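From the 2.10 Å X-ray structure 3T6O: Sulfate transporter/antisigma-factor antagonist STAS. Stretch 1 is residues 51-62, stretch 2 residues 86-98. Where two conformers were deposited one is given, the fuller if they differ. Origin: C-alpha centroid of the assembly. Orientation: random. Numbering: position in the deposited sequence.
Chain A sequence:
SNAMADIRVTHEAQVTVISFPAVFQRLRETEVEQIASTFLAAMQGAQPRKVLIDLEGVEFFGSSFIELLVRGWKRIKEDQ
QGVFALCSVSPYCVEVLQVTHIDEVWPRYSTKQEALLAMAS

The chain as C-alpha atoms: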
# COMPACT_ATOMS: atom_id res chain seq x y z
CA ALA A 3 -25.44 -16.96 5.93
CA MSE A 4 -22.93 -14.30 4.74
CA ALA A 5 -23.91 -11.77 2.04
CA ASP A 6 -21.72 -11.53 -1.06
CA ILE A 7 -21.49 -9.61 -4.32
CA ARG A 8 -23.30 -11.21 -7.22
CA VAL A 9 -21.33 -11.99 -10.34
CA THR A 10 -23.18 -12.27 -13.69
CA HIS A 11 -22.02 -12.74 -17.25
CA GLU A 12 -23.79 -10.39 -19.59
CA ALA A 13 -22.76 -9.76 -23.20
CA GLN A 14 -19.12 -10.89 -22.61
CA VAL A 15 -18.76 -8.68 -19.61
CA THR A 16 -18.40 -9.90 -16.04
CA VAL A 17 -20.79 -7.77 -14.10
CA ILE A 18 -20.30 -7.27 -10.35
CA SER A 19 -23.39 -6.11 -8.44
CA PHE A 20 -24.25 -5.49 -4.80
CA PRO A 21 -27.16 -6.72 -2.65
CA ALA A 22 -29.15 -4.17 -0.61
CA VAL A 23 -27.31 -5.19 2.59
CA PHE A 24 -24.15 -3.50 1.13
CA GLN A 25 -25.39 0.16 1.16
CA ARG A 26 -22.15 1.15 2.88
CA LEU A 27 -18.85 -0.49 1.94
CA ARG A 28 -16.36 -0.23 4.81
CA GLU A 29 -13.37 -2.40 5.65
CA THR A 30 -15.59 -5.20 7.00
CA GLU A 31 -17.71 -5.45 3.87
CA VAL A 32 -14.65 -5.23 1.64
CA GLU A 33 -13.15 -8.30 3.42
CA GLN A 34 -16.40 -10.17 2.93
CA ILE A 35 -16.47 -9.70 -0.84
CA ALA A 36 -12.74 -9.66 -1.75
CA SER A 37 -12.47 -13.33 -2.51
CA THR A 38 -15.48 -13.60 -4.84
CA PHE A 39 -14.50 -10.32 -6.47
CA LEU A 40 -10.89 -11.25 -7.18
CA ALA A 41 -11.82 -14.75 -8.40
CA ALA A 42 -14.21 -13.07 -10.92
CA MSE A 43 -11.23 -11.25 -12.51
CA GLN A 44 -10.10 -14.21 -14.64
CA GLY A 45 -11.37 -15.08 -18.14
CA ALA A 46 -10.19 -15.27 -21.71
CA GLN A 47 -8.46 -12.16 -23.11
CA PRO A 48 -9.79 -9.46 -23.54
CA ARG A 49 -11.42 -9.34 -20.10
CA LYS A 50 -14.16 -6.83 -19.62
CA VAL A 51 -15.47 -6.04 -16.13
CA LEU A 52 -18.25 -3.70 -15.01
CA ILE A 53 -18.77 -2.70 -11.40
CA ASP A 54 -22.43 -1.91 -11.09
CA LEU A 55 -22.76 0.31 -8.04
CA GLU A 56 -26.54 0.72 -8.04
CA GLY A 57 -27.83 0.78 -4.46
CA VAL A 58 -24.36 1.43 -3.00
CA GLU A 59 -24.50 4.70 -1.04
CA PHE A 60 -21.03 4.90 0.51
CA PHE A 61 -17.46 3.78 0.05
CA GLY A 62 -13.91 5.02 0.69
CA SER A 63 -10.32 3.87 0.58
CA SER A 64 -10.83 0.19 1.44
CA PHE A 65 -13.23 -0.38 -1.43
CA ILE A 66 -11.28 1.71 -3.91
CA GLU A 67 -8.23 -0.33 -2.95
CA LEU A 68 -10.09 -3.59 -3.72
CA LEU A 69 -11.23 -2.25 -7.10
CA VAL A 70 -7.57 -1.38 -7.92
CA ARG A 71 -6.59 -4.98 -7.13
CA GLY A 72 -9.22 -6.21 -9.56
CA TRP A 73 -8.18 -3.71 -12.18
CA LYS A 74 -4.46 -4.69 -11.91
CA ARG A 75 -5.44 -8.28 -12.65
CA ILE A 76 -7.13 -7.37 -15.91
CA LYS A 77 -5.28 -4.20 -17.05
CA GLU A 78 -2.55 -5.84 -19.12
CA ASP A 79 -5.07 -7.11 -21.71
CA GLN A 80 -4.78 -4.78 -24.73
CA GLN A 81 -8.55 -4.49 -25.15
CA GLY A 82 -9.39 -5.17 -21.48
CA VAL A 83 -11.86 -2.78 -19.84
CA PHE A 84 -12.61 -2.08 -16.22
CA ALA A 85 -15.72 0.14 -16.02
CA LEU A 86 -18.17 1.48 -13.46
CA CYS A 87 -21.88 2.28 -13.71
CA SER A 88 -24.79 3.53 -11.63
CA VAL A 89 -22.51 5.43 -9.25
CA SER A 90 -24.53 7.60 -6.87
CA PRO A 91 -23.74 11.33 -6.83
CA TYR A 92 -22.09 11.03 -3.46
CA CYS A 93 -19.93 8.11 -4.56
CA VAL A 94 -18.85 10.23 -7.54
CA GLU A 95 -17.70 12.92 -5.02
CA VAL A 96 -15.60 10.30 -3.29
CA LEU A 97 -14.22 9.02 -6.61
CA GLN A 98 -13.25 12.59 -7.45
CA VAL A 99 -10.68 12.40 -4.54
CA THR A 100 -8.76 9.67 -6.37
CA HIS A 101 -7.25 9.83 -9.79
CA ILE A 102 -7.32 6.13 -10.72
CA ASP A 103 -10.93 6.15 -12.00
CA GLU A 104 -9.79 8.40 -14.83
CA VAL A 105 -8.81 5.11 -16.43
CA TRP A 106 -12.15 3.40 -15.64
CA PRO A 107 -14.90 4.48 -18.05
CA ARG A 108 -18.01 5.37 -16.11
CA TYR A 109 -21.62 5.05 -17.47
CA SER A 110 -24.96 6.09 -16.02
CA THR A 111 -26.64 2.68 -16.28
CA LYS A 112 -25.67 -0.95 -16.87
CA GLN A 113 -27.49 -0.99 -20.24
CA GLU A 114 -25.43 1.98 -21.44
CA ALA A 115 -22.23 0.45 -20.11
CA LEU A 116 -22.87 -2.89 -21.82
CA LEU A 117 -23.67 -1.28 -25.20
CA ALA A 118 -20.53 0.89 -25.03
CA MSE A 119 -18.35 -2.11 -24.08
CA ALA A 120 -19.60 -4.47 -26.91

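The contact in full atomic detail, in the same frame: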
# COMPACT_ATOMS: atom_id res chain seq x y z
N VAL A 51 -14.89 -6.01 -17.45
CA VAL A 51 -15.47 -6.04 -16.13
C VAL A 51 -16.23 -4.72 -15.88
O VAL A 51 -15.73 -3.65 -16.18
CB VAL A 51 -14.34 -6.28 -15.03
CG1 VAL A 51 -14.91 -5.99 -13.63
CG2 VAL A 51 -13.82 -7.69 -15.10
N LEU A 52 -17.43 -4.82 -15.29
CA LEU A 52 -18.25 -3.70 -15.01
C LEU A 52 -18.63 -3.78 -13.57
O LEU A 52 -19.17 -4.79 -13.15
CB LEU A 52 -19.54 -3.78 -15.86
CG LEU A 52 -20.58 -2.67 -15.64
CD1 LEU A 52 -19.95 -1.25 -15.94
CD2 LEU A 52 -21.84 -2.94 -16.51
N ILE A 53 -18.39 -2.72 -12.80
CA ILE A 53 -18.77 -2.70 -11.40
C ILE A 53 -20.05 -1.89 -11.36
O ILE A 53 -20.05 -0.65 -11.55
CB ILE A 53 -17.71 -2.00 -10.53
CG1 ILE A 53 -16.31 -2.53 -10.89
CG2 ILE A 53 -18.01 -2.15 -9.03
CD1 ILE A 53 -16.11 -3.99 -10.63
N ASP A 54 -21.15 -2.57 -11.11
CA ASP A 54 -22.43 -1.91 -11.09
C ASP A 54 -22.77 -1.52 -9.65
O ASP A 54 -23.19 -2.37 -8.84
CB ASP A 54 -23.49 -2.81 -11.70
CG ASP A 54 -24.91 -2.19 -11.67
OD1 ASP A 54 -25.12 -1.07 -11.17
OD2 ASP A 54 -25.81 -2.86 -12.20
N LEU A 55 -22.68 -0.21 -9.40
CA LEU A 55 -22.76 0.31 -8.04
C LEU A 55 -24.15 0.74 -7.63
O LEU A 55 -24.31 1.44 -6.63
CB LEU A 55 -21.73 1.43 -7.89
CG LEU A 55 -20.30 0.85 -7.76
CD1 LEU A 55 -19.18 1.88 -7.97
CD2 LEU A 55 -20.03 0.19 -6.36
N GLU A 56 -25.18 0.29 -8.36
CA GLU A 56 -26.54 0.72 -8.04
C GLU A 56 -26.89 0.24 -6.63
O GLU A 56 -26.67 -0.91 -6.29
CB GLU A 56 -27.56 0.15 -9.05
CG GLU A 56 -29.01 0.72 -8.85
CD GLU A 56 -29.96 0.30 -9.98
OE1 GLU A 56 -29.77 -0.78 -10.59
OE2 GLU A 56 -30.92 1.04 -10.27
N GLY A 57 -27.44 1.12 -5.82
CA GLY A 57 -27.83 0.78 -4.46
C GLY A 57 -26.73 1.06 -3.43
O GLY A 57 -27.02 1.17 -2.23
N VAL A 58 -25.47 1.14 -3.88
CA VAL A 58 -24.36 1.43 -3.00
C VAL A 58 -24.38 2.92 -2.68
O VAL A 58 -24.35 3.75 -3.58
CB VAL A 58 -23.02 1.06 -3.62
CG1 VAL A 58 -21.86 1.47 -2.65
CG2 VAL A 58 -22.90 -0.50 -3.91
N GLU A 59 -24.43 3.29 -1.41
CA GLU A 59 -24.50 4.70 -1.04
C GLU A 59 -23.19 5.30 -0.50
O GLU A 59 -23.02 6.54 -0.49
CB GLU A 59 -25.64 4.91 -0.04
CG GLU A 59 -27.05 4.45 -0.60
CD GLU A 59 -27.62 5.30 -1.82
OE1 GLU A 59 -27.41 6.55 -1.88
OE2 GLU A 59 -28.33 4.69 -2.69
N PHE A 60 -22.29 4.43 -0.03
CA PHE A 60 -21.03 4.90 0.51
C PHE A 60 -19.90 3.93 0.29
O PHE A 60 -20.07 2.69 0.47
CB PHE A 60 -21.12 5.15 2.00
CG PHE A 60 -19.81 5.53 2.60
CD1 PHE A 60 -18.92 4.56 3.00
CD2 PHE A 60 -19.43 6.86 2.68
CE1 PHE A 60 -17.67 4.91 3.51
CE2 PHE A 60 -18.23 7.22 3.19
CZ PHE A 60 -17.34 6.25 3.63
N PHE A 61 -18.74 4.48 -0.08
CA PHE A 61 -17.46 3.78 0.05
C PHE A 61 -16.30 4.77 0.16
O PHE A 61 -16.49 5.98 0.01
CB PHE A 61 -17.25 2.81 -1.12
CG PHE A 61 -17.26 3.44 -2.47
CD1 PHE A 61 -16.15 4.10 -2.95
CD2 PHE A 61 -18.36 3.32 -3.28
CE1 PHE A 61 -16.14 4.66 -4.20
CE2 PHE A 61 -18.35 3.85 -4.55
CZ PHE A 61 -17.25 4.53 -5.01
N GLY A 62 -15.13 4.24 0.52
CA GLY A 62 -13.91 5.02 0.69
C GLY A 62 -12.69 4.24 0.26
O GLY A 62 -12.72 3.52 -0.72
N LEU A 86 -17.17 1.34 -14.51
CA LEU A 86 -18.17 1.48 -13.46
C LEU A 86 -19.50 1.94 -14.07
O LEU A 86 -19.52 2.50 -15.19
CB LEU A 86 -17.72 2.51 -12.46
CG LEU A 86 -16.30 2.45 -11.87
CD1 LEU A 86 -16.13 3.61 -10.85
CD2 LEU A 86 -16.02 1.14 -11.22
N CYS A 87 -20.60 1.69 -13.36
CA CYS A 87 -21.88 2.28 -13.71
C CYS A 87 -22.75 2.47 -12.49
O CYS A 87 -22.47 1.92 -11.45
CB CYS A 87 -22.67 1.52 -14.78
SG CYS A 87 -23.28 -0.13 -14.30
N SER A 88 -23.76 3.31 -12.65
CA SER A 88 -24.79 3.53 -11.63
C SER A 88 -24.20 4.00 -10.31
O SER A 88 -24.63 3.60 -9.23
CB SER A 88 -25.65 2.27 -11.47
OG SER A 88 -26.37 2.11 -12.67
N VAL A 89 -23.25 4.91 -10.42
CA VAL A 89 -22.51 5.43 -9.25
C VAL A 89 -23.33 6.57 -8.71
O VAL A 89 -23.67 7.51 -9.45
CB VAL A 89 -21.11 5.90 -9.64
CG1 VAL A 89 -20.23 6.28 -8.35
CG2 VAL A 89 -20.43 4.86 -10.42
N SER A 90 -23.71 6.50 -7.44
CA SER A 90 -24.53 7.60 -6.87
C SER A 90 -23.76 8.91 -6.86
O SER A 90 -22.55 8.90 -6.90
CB SER A 90 -24.96 7.31 -5.44
OG SER A 90 -23.85 7.43 -4.57
N PRO A 91 -24.46 10.06 -6.84
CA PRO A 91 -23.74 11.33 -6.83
C PRO A 91 -22.73 11.48 -5.70
O PRO A 91 -21.67 12.07 -5.92
CB PRO A 91 -24.87 12.39 -6.73
CG PRO A 91 -26.05 11.75 -7.32
CD PRO A 91 -25.86 10.22 -7.29
N TYR A 92 -23.05 10.98 -4.51
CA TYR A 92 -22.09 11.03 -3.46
C TYR A 92 -20.85 10.18 -3.78
O TYR A 92 -19.73 10.63 -3.54
CB TYR A 92 -22.69 10.56 -2.15
CG TYR A 92 -21.64 10.55 -1.10
CD1 TYR A 92 -21.19 11.75 -0.54
CD2 TYR A 92 -21.06 9.39 -0.69
CE1 TYR A 92 -20.20 11.75 0.42
CE2 TYR A 92 -20.08 9.38 0.27
CZ TYR A 92 -19.65 10.57 0.82
OH TYR A 92 -18.65 10.55 1.77
N CYS A 93 -21.03 8.97 -4.31
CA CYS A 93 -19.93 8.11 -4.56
C CYS A 93 -19.03 8.72 -5.64
O CYS A 93 -17.79 8.54 -5.60
CB CYS A 93 -20.40 6.68 -4.89
SG CYS A 93 -21.17 5.82 -3.43
N VAL A 94 -19.62 9.49 -6.55
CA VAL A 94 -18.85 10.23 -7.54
C VAL A 94 -17.96 11.28 -6.84
O VAL A 94 -16.80 11.48 -7.23
CB VAL A 94 -19.73 10.92 -8.59
CG1 VAL A 94 -18.86 11.77 -9.53
CG2 VAL A 94 -20.53 9.91 -9.40
N GLU A 95 -18.47 11.90 -5.78
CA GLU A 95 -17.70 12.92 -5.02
C GLU A 95 -16.49 12.27 -4.35
O GLU A 95 -15.41 12.88 -4.26
CB GLU A 95 -18.55 13.60 -3.95
CG GLU A 95 -19.14 14.99 -4.36
CD GLU A 95 -18.45 16.20 -3.67
OE1 GLU A 95 -17.39 16.68 -4.15
OE2 GLU A 95 -18.99 16.71 -2.66
N VAL A 96 -16.67 11.02 -3.92
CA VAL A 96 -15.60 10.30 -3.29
C VAL A 96 -14.61 9.86 -4.38
O VAL A 96 -13.42 10.01 -4.22
CB VAL A 96 -16.10 9.13 -2.51
CG1 VAL A 96 -14.92 8.29 -1.98
CG2 VAL A 96 -17.01 9.58 -1.38
N LEU A 97 -15.11 9.34 -5.49
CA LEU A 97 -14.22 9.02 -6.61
C LEU A 97 -13.40 10.20 -7.11
O LEU A 97 -12.31 10.02 -7.63
CB LEU A 97 -15.03 8.44 -7.79
CG LEU A 97 -15.48 6.98 -7.54
CD1 LEU A 97 -16.39 6.51 -8.58
CD2 LEU A 97 -14.27 6.06 -7.44
N GLN A 98 -13.96 11.39 -7.03
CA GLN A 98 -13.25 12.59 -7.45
C GLN A 98 -11.99 12.88 -6.59
O GLN A 98 -11.16 13.67 -7.00
CB GLN A 98 -14.19 13.81 -7.44
CG GLN A 98 -15.16 13.86 -8.62
CD GLN A 98 -16.24 14.91 -8.49
OE1 GLN A 98 -17.12 15.02 -9.36
NE2 GLN A 98 -16.19 15.71 -7.42
O HOH W 1 -27.44 -0.23 -13.33
O HOH W 2 -23.27 4.09 -6.08
O HOH W 3 -24.94 7.71 -2.13

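Water does the joining where the strands of this contact stop: once direct backbone pairing ends, two ordered waters carry the polar link between the stretches. Water 2 lies 2.9 Å from Leu55 O and 2.7 Å from Val58 O, and accepts from Ser90 N (2.8 Å), so that it ties both ends of the type II turn Leu55–Val58 to Ser90, the N-cap of the helix in the second stretch. Water 3 repeats the theme, donating to Glu59 O (2.8 Å) and Glu59 OE1 (2.7 Å) while accepting from Ser90 OG (2.7 Å). Ser90 OG also accepts from Cys93 N (3.2 Å), so one hydroxyl both caps its helix and reaches the neighbouring loop through solvent. Water 1 sits at the end of the strands, beside Asp54; it lies 2.7 Å from Ser88 OG and makes a weak bond to Asp54 OD1 (3.3 Å).

The general principle is that parallel strands pair by alternation. Here Cys87 N donates to Ile53 O (3.0 Å) and Leu55 N to Cys87 O (3.0 Å, nearly linear at 170°); Cys87 thus uses both its backbone groups on residues flanking Asp54. Side chains follow the same alternation: Ile53 CB packs against Leu86 CD2 (3.6 Å) on one sheet face, whereas Asp54 and Cys87 share the other. Beyond the pairing, Asp54 OD1 accepts from Glu56 N, two residues on (3.1 Å), bracing the entry to the turn. Gly57 sits in that turn with phi/psi of 92/-22, where a CB would jam against the preceding carbonyl.

Farther on, helix packing replaces strand pairing. Phe61, the residue most covered by the other stretch, places CE2 3.5 Å from Cys93 CB and meets Leu97 CG at its ring edge (CZ, 3.9 Å), while Cys93 SG lies obliquely 4.3 Å from the ring centroid. Nearby, Phe60 CD2 approaches Tyr92 CE2 at 3.5 Å.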